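Local coordinates for uncharacterized protein (Bacillus thuringiensis serovar kurstaki, PDB 4XE7) that probably polymerises into actin-like filaments that segregate plasmid DNA, as other ParM-type proteins of the bacterial cytoskeleton do, at residues D302-Q305 with R306-P310; N80-D83 with G84-S88; Q4-S7 with K8-L12. All coordinates share one frame; numbering follows the deposited sequence.

Contact 1: residues D302-Q305 with R306-P310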
loop_
_atom_site.group_PDB
_atom_site.type_symbol
_atom_site.label_atom_id
_atom_site.label_comp_id
_atom_site.label_asym_id
_atom_site.label_seq_id
_atom_site.Cartn_x
_atom_site.Cartn_y
_atom_site.Cartn_z
ATOM N N ASP A 302 9.127 -5.747 12.639
ATOM C CA ASP A 302 9.044 -7.023 13.338
ATOM C C ASP A 302 8.127 -6.950 14.591
ATOM O O ASP A 302 7.236 -7.787 14.819
ATOM C CB ASP A 302 10.462 -7.439 13.724
ATOM C CG ASP A 302 10.563 -8.880 14.117
ATOM O OD1 ASP A 302 9.881 -9.706 13.477
ATOM O OD2 ASP A 302 11.327 -9.181 15.069
ATOM N N PHE A 303 8.359 -5.934 15.404
ATOM C CA PHE A 303 7.523 -5.682 16.573
ATOM C C PHE A 303 6.052 -5.396 16.170
ATOM O O PHE A 303 5.129 -5.931 16.783
ATOM C CB PHE A 303 8.145 -4.530 17.377
ATOM C CG PHE A 303 7.201 -3.859 18.332
ATOM C CD1 PHE A 303 7.065 -4.326 19.628
ATOM C CD2 PHE A 303 6.477 -2.740 17.942
ATOM C CE1 PHE A 303 6.202 -3.691 20.522
ATOM C CE2 PHE A 303 5.610 -2.094 18.831
ATOM C CZ PHE A 303 5.474 -2.580 20.119
ATOM N N ILE A 304 5.831 -4.578 15.135
ATOM C CA ILE A 304 4.467 -4.339 14.671
ATOM C C ILE A 304 3.802 -5.640 14.186
ATOM O O ILE A 304 2.696 -5.983 14.623
ATOM C CB ILE A 304 4.410 -3.276 13.539
ATOM C CG1 ILE A 304 4.807 -1.895 14.069
ATOM C CG2 ILE A 304 3.003 -3.189 12.934
ATOM C CD1 ILE A 304 3.763 -1.262 14.939
ATOM N N GLN A 305 4.474 -6.369 13.297
ATOM C CA GLN A 305 3.845 -7.539 12.678
ATOM C C GLN A 305 3.619 -8.686 13.665
ATOM O O GLN A 305 2.559 -9.312 13.645
ATOM C CB GLN A 305 4.677 -8.049 11.493
ATOM C CG GLN A 305 4.797 -7.058 10.331
ATOM C CD GLN A 305 3.453 -6.488 9.877
ATOM O OE1 GLN A 305 3.257 -5.268 9.838
ATOM N NE2 GLN A 305 2.523 -7.372 9.529
ATOM N N ARG A 306 4.606 -8.976 14.515
ATOM C CA ARG A 306 4.512 -10.143 15.408
ATOM C C ARG A 306 3.746 -9.885 16.711
ATOM O O ARG A 306 2.938 -10.714 17.135
ATOM C CB ARG A 306 5.913 -10.671 15.755
ATOM C CG ARG A 306 6.482 -11.635 14.736
ATOM C CD ARG A 306 7.987 -11.695 14.839
ATOM N NE ARG A 306 8.403 -12.274 16.103
ATOM C CZ ARG A 306 9.397 -11.806 16.845
ATOM N NH1 ARG A 306 10.088 -10.750 16.447
ATOM N NH2 ARG A 306 9.702 -12.404 17.983
ATOM N N LEU A 307 4.022 -8.756 17.357
ATOM C CA LEU A 307 3.420 -8.472 18.655
ATOM C C LEU A 307 2.124 -7.669 18.560
ATOM O O LEU A 307 1.101 -8.075 19.125
ATOM C CB LEU A 307 4.408 -7.719 19.559
ATOM C CG LEU A 307 3.925 -7.479 21.002
ATOM C CD1 LEU A 307 3.657 -8.804 21.714
ATOM C CD2 LEU A 307 4.924 -6.654 21.805
ATOM N N VAL A 308 2.157 -6.532 17.859
ATOM C CA VAL A 308 1.046 -5.576 17.927
ATOM C C VAL A 308 -0.175 -5.964 17.093
ATOM O O VAL A 308 -1.300 -5.943 17.602
ATOM C CB VAL A 308 1.501 -4.173 17.493
ATOM C CG1 VAL A 308 0.289 -3.242 17.221
ATOM C CG2 VAL A 308 2.452 -3.578 18.536
ATOM N N MET A 309 0.049 -6.311 15.825
ATOM C CA MET A 309 -1.043 -6.494 14.863
ATOM C C MET A 309 -2.058 -7.572 15.263
ATOM O O MET A 309 -3.249 -7.338 15.117
ATOM C CB MET A 309 -0.502 -6.811 13.457
ATOM C CG MET A 309 -0.215 -5.589 12.591
ATOM S SD MET A 309 -1.543 -4.344 12.601
ATOM C CE MET A 309 -0.620 -2.963 13.246
ATOM N N PRO A 310 -1.603 -8.750 15.747
ATOM C CA PRO A 310 -2.619 -9.732 16.152
ATOM C C PRO A 310 -3.577 -9.203 17.219
ATOM O O PRO A 310 -4.780 -9.433 17.127
ATOM C CB PRO A 310 -1.779 -10.901 16.698
ATOM C CG PRO A 310 -0.502 -10.816 15.914
ATOM C CD PRO A 310 -0.244 -9.329 15.801
#
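Asp302 and Arg306, four residues apart, form the charged part of this contact. The salt bridge runs from Asp302 OD2 to Arg306 NH1 at 2.4 Å, a separation too short to be taken literally even at 2.0 Å resolution, although the pairing itself is plain. OD2 reaches the guanidinium at its edge, near its plane, and the carboxylate and guanidinium planes differ by 30°. The arginine chain turns at its third torsion (chi3 66°), which brings NH1 back to the acid. OD2 also accepts from the backbone N of Lys298, so the carboxylate links the side chain of Arg306 to the loop before the helix.

The apolar contacts lie on another side of the helix. A first torsion of 161° swings the ring of Phe303 along the helix, where it meets the next turn through CE1 and CE2: CE1 is 3.5 Å from Leu307 CD2, while CE2 touches Val308 CG2, both approaching obliquely. Ile304 CG2 lies 3.6 Å from Met309 CE. Beyond the segments, Ile268, Ile271 and Leu272 of helix 265-279 pack on Phe303, while from helix 337-362 Val340 meets Leu307 and Met344 meets Val308.

Backbone bonding shows where the helix widens. Arg306 N donates to Asp302 O at 2.9 Å in the usual i to i+4 pattern. Phe303 O then receives both Leu307 N and Val308 N, the latter at 3.2 Å, and Met309 N reaches Ile304 O at 2.9 Å. The i to i+5 bonds of Val308 N and Met309 N, followed by Pro310, whose nitrogen carries no hydrogen to donate, identify a pi-bulge with a proline kink within helix 300-317.

Contact 2: residues N80-D83 with G84-S88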
loop_
_atom_site.group_PDB
_atom_site.type_symbol
_atom_site.label_atom_id
_atom_site.label_comp_id
_atom_site.label_asym_id
_atom_site.label_seq_id
_atom_site.Cartn_x
_atom_site.Cartn_y
_atom_site.Cartn_z
ATOM N N ASN A 80 4.191 -0.469 -27.037
ATOM C CA ASN A 80 4.498 0.813 -27.685
ATOM C C ASN A 80 4.529 1.988 -26.703
ATOM O O ASN A 80 4.931 3.092 -27.067
ATOM C CB ASN A 80 3.505 1.097 -28.815
ATOM C CG ASN A 80 3.611 0.088 -29.939
ATOM O OD1 ASN A 80 4.693 -0.439 -30.225
ATOM N ND2 ASN A 80 2.488 -0.192 -30.581
ATOM N N SER A 81 4.141 1.736 -25.453
ATOM C CA SER A 81 4.335 2.706 -24.380
ATOM C C SER A 81 5.812 2.828 -23.991
ATOM O O SER A 81 6.226 3.842 -23.442
ATOM C CB SER A 81 3.512 2.308 -23.144
ATOM O OG SER A 81 2.199 1.965 -23.537
ATOM N N LEU A 82 6.583 1.767 -24.224
ATOM C CA LEU A 82 8.033 1.787 -23.996
ATOM C C LEU A 82 8.784 2.176 -25.267
ATOM O O LEU A 82 8.327 1.895 -26.372
ATOM C CB LEU A 82 8.533 0.425 -23.520
ATOM C CG LEU A 82 7.994 -0.123 -22.209
ATOM C CD1 LEU A 82 8.535 -1.536 -21.981
ATOM C CD2 LEU A 82 8.366 0.797 -21.073
ATOM N N ASP A 83 9.945 2.801 -25.120
ATOM C CA ASP A 83 10.741 3.161 -26.299
ATOM C C ASP A 83 11.352 1.877 -26.892
ATOM O O ASP A 83 11.276 0.815 -26.260
ATOM C CB ASP A 83 11.804 4.216 -25.934
ATOM C CG ASP A 83 13.118 3.618 -25.392
ATOM O OD1 ASP A 83 13.127 2.526 -24.793
ATOM O OD2 ASP A 83 14.166 4.280 -25.553
ATOM N N GLY A 84 11.935 1.956 -28.088
ATOM C CA GLY A 84 12.506 0.774 -28.729
ATOM C C GLY A 84 13.507 -0.031 -27.901
ATOM O O GLY A 84 13.489 -1.260 -27.909
ATOM N N ASP A 85 14.375 0.660 -27.169
ATOM C CA ASP A 85 15.431 0.001 -26.400
ATOM C C ASP A 85 14.932 -0.811 -25.204
ATOM O O ASP A 85 15.348 -1.956 -24.992
ATOM C CB ASP A 85 16.430 1.028 -25.886
ATOM C CG ASP A 85 17.579 0.382 -25.160
ATOM O OD1 ASP A 85 18.513 -0.109 -25.844
ATOM O OD2 ASP A 85 17.531 0.332 -23.914
ATOM N N ALA A 86 14.066 -0.195 -24.408
ATOM C CA ALA A 86 13.472 -0.860 -23.255
ATOM C C ALA A 86 12.627 -2.020 -23.742
ATOM O O ALA A 86 12.618 -3.099 -23.146
ATOM C CB ALA A 86 12.632 0.121 -22.428
ATOM N N ARG A 87 11.930 -1.778 -24.845
ATOM C CA ARG A 87 11.041 -2.763 -25.449
ATOM C C ARG A 87 11.808 -4.006 -25.936
ATOM O O ARG A 87 11.261 -5.116 -25.949
ATOM C CB ARG A 87 10.264 -2.093 -26.592
ATOM C CG ARG A 87 9.222 -2.941 -27.274
ATOM C CD ARG A 87 8.337 -2.102 -28.199
ATOM N NE ARG A 87 9.097 -1.303 -29.159
ATOM C CZ ARG A 87 8.907 -0.002 -29.367
ATOM N NH1 ARG A 87 7.985 0.656 -28.682
ATOM N NH2 ARG A 87 9.642 0.646 -30.258
ATOM N N SER A 88 13.081 -3.815 -26.304
ATOM C CA SER A 88 13.933 -4.890 -26.841
ATOM C C SER A 88 14.544 -5.803 -25.765
ATOM O O SER A 88 14.937 -6.931 -26.058
ATOM C CB SER A 88 15.082 -4.298 -27.670
ATOM O OG SER A 88 16.153 -3.950 -26.802
#
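Asp83 turns its carboxylate back over the first turn of helix 84-88, where OD1 accepts from Ala86 N at 2.9 Å. The N-H points almost straight at the oxygen (172°), and the donor lies nearly along the C-O axis of the carboxylate. The torsion responsible is chi1 at 86°, which sets CG between the backbone N and the carbonyl carbon and folds the acid over the start of the helix. The side chains of Asp83 and Asp85 run alongside each other, but their carboxylate planes are 68° apart. Their oxygens OD1 of Asp83 and OD2 of Asp85 stay 5.0 Å from each other, and Asp85 has its salt bridge with Arg89.

This is an N-cap: a side-chain oxygen of the residue before the helix takes a first-turn N-H, and the negative charge would be expected to suit the positive end of the helix dipole. The helix follows the loop that leaves strand 73-79 of the large mixed sheet. Arg87 N continues the turn by donating to Asp83 O at 3.0 Å.

The side chain of Arg87 runs back towards the loop, extended at first and then bent at chi3. Its guanidinium carries the carbonyl carbon of Asp83 over one face, not centred over the group. NH1 approaches Leu82 O to 2.6 Å, but the angle is too poor for a hydrogen bond. It also comes within 3.6 Å of Asn80 CA and donates to Ser79 O, just before the loop; the Asn80 amide plane is steeply turned against the guanidinium.

On the inner side, Leu82 CB faces Ala86 CB at 4.3 Å, and Lys124 of helix 123-140 touches both residues.

Contact 3: residues Q4-S7 with K8-L12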
loop_
_atom_site.group_PDB
_atom_site.type_symbol
_atom_site.label_atom_id
_atom_site.label_comp_id
_atom_site.label_asym_id
_atom_site.label_seq_id
_atom_site.Cartn_x
_atom_site.Cartn_y
_atom_site.Cartn_z
ATOM N N GLN A 4 -20.581 -12.444 -14.421
ATOM C CA GLN A 4 -20.427 -12.554 -15.867
ATOM C C GLN A 4 -19.274 -11.697 -16.358
ATOM O O GLN A 4 -18.519 -12.099 -17.217
ATOM C CB GLN A 4 -21.703 -12.122 -16.585
ATOM C CG GLN A 4 -22.814 -13.135 -16.650
ATOM C CD GLN A 4 -23.999 -12.596 -17.439
ATOM O OE1 GLN A 4 -24.395 -11.437 -17.276
ATOM N NE2 GLN A 4 -24.560 -13.428 -18.310
ATOM N N MET A 5 -19.169 -10.492 -15.811
ATOM C CA MET A 5 -18.087 -9.577 -16.146
ATOM C C MET A 5 -16.735 -10.211 -15.857
ATOM O O MET A 5 -15.868 -10.249 -16.726
ATOM C CB MET A 5 -18.237 -8.253 -15.365
ATOM C CG MET A 5 -17.206 -7.172 -15.697
ATOM S SD MET A 5 -17.215 -5.784 -14.511
ATOM C CE MET A 5 -16.695 -6.623 -13.020
ATOM N N LEU A 6 -16.554 -10.705 -14.639
ATOM C CA LEU A 6 -15.247 -11.188 -14.203
ATOM C C LEU A 6 -14.853 -12.502 -14.867
ATOM O O LEU A 6 -13.662 -12.796 -15.012
ATOM C CB LEU A 6 -15.215 -11.354 -12.686
ATOM C CG LEU A 6 -15.380 -10.081 -11.854
ATOM C CD1 LEU A 6 -15.468 -10.411 -10.361
ATOM C CD2 LEU A 6 -14.241 -9.110 -12.149
ATOM N N SER A 7 -15.839 -13.292 -15.284
ATOM C CA SER A 7 -15.514 -14.578 -15.890
ATOM C C SER A 7 -14.962 -14.412 -17.313
ATOM O O SER A 7 -14.410 -15.354 -17.877
ATOM C CB SER A 7 -16.738 -15.505 -15.898
ATOM O OG SER A 7 -17.746 -15.007 -16.757
ATOM N N LYS A 8 -15.095 -13.222 -17.889
ATOM C CA LYS A 8 -14.567 -12.972 -19.236
ATOM C C LYS A 8 -13.051 -12.741 -19.228
ATOM O O LYS A 8 -12.444 -12.585 -18.169
ATOM C CB LYS A 8 -15.274 -11.769 -19.865
ATOM C CG LYS A 8 -16.761 -11.968 -20.042
ATOM C CD LYS A 8 -17.434 -10.739 -20.614
ATOM C CE LYS A 8 -18.911 -11.016 -20.861
ATOM N NZ LYS A 8 -19.754 -9.797 -20.678
ATOM N N ASN A 9 -12.443 -12.715 -20.410
ATOM C CA ASN A 9 -11.012 -12.451 -20.524
ATOM C C ASN A 9 -10.705 -10.999 -20.168
ATOM O O ASN A 9 -10.422 -10.167 -21.041
ATOM C CB ASN A 9 -10.506 -12.768 -21.936
ATOM C CG ASN A 9 -10.521 -14.257 -22.243
ATOM O OD1 ASN A 9 -10.765 -15.080 -21.366
ATOM N ND2 ASN A 9 -10.254 -14.606 -23.491
ATOM N N MET A 10 -10.781 -10.696 -18.876
ATOM C CA MET A 10 -10.616 -9.329 -18.415
ATOM C C MET A 10 -10.080 -9.298 -16.994
ATOM O O MET A 10 -10.249 -10.255 -16.228
ATOM C CB MET A 10 -11.947 -8.571 -18.490
ATOM C CG MET A 10 -12.957 -9.015 -17.422
ATOM S SD MET A 10 -12.859 -8.031 -15.901
ATOM C CE MET A 10 -13.123 -6.387 -16.617
ATOM N N LEU A 11 -9.425 -8.190 -16.667
ATOM C CA LEU A 11 -8.950 -7.912 -15.326
ATOM C C LEU A 11 -9.554 -6.578 -14.911
ATOM O O LEU A 11 -9.442 -5.583 -15.636
ATOM C CB LEU A 11 -7.418 -7.863 -15.273
ATOM C CG LEU A 11 -6.777 -7.377 -13.967
ATOM C CD1 LEU A 11 -6.978 -8.379 -12.799
ATOM C CD2 LEU A 11 -5.297 -7.065 -14.184
ATOM N N LEU A 12 -10.215 -6.563 -13.761
ATOM C CA LEU A 12 -10.747 -5.319 -13.230
ATOM C C LEU A 12 -9.869 -4.853 -12.068
ATOM O O LEU A 12 -9.930 -5.424 -10.989
ATOM C CB LEU A 12 -12.195 -5.495 -12.777
ATOM C CG LEU A 12 -12.883 -4.172 -12.437
ATOM C CD1 LEU A 12 -13.260 -3.409 -13.721
ATOM C CD2 LEU A 12 -14.092 -4.372 -11.529
HETATM O O HOH W 1 -11.616 -10.922 -14.141
#
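Met5 and Leu6 pack against Met10 and Leu12 where the N-terminal helix 2-7 gives way to the loop leading into strand 13-17, the first strand of the large mixed sheet in what is probably an actin-like domain. The tighter side is apolar. Met5 CE lies 3.8 Å from Leu12 CD2, their side chains crossing at about a right angle, and Leu412 of helix 402-418 touches both residues. Leu6 CD2 spans two partners, Met10 SD at 4.1 Å and Leu12 CB. Met10 can lie under the helix end because its CG sits between the backbone N and carbonyl carbon (chi1 72°), placing CG 3.2 Å from Met5 O.

The exposed side is held mainly by polar contacts of backbone, serine hydroxyl and water. Lys8 N donates to Met5 O at 3.3 Å from well above the carbonyl plane, and the aliphatic part of Lys8 lies along the last turn, with CG 3.3 Å from Gln4 O. Ser7 OG folds back to donate to Gln4 O at 3.0 Å. Asn9 centres an inverse gamma turn that redirects the chain. Between helix end and loop, one water donates to Leu6 O at 2.9 Å and to Met10 O at 2.6 Å.

Overall arrangement
All three contacts are local and lie in series along the chain: contact 3 first, then contact 2, then contact 1. Contacts 2 and 3 both adjoin the large mixed sheet, one after strand 73-79 and the other before strand 13-17, yet their centres are about 28 Å apart and their nearest atoms about 15 Å. Contact 1 belongs to a helix that packs against helices 265-279 and 337-362; its centre is about 43 Å from that of contact 2, on the opposite side of the chain's centre, and about 37 Å from that of contact 3. None touches another. The structure is the apo form, so no bound nucleotide relates these sites to the pocket expected of an actin-like fold.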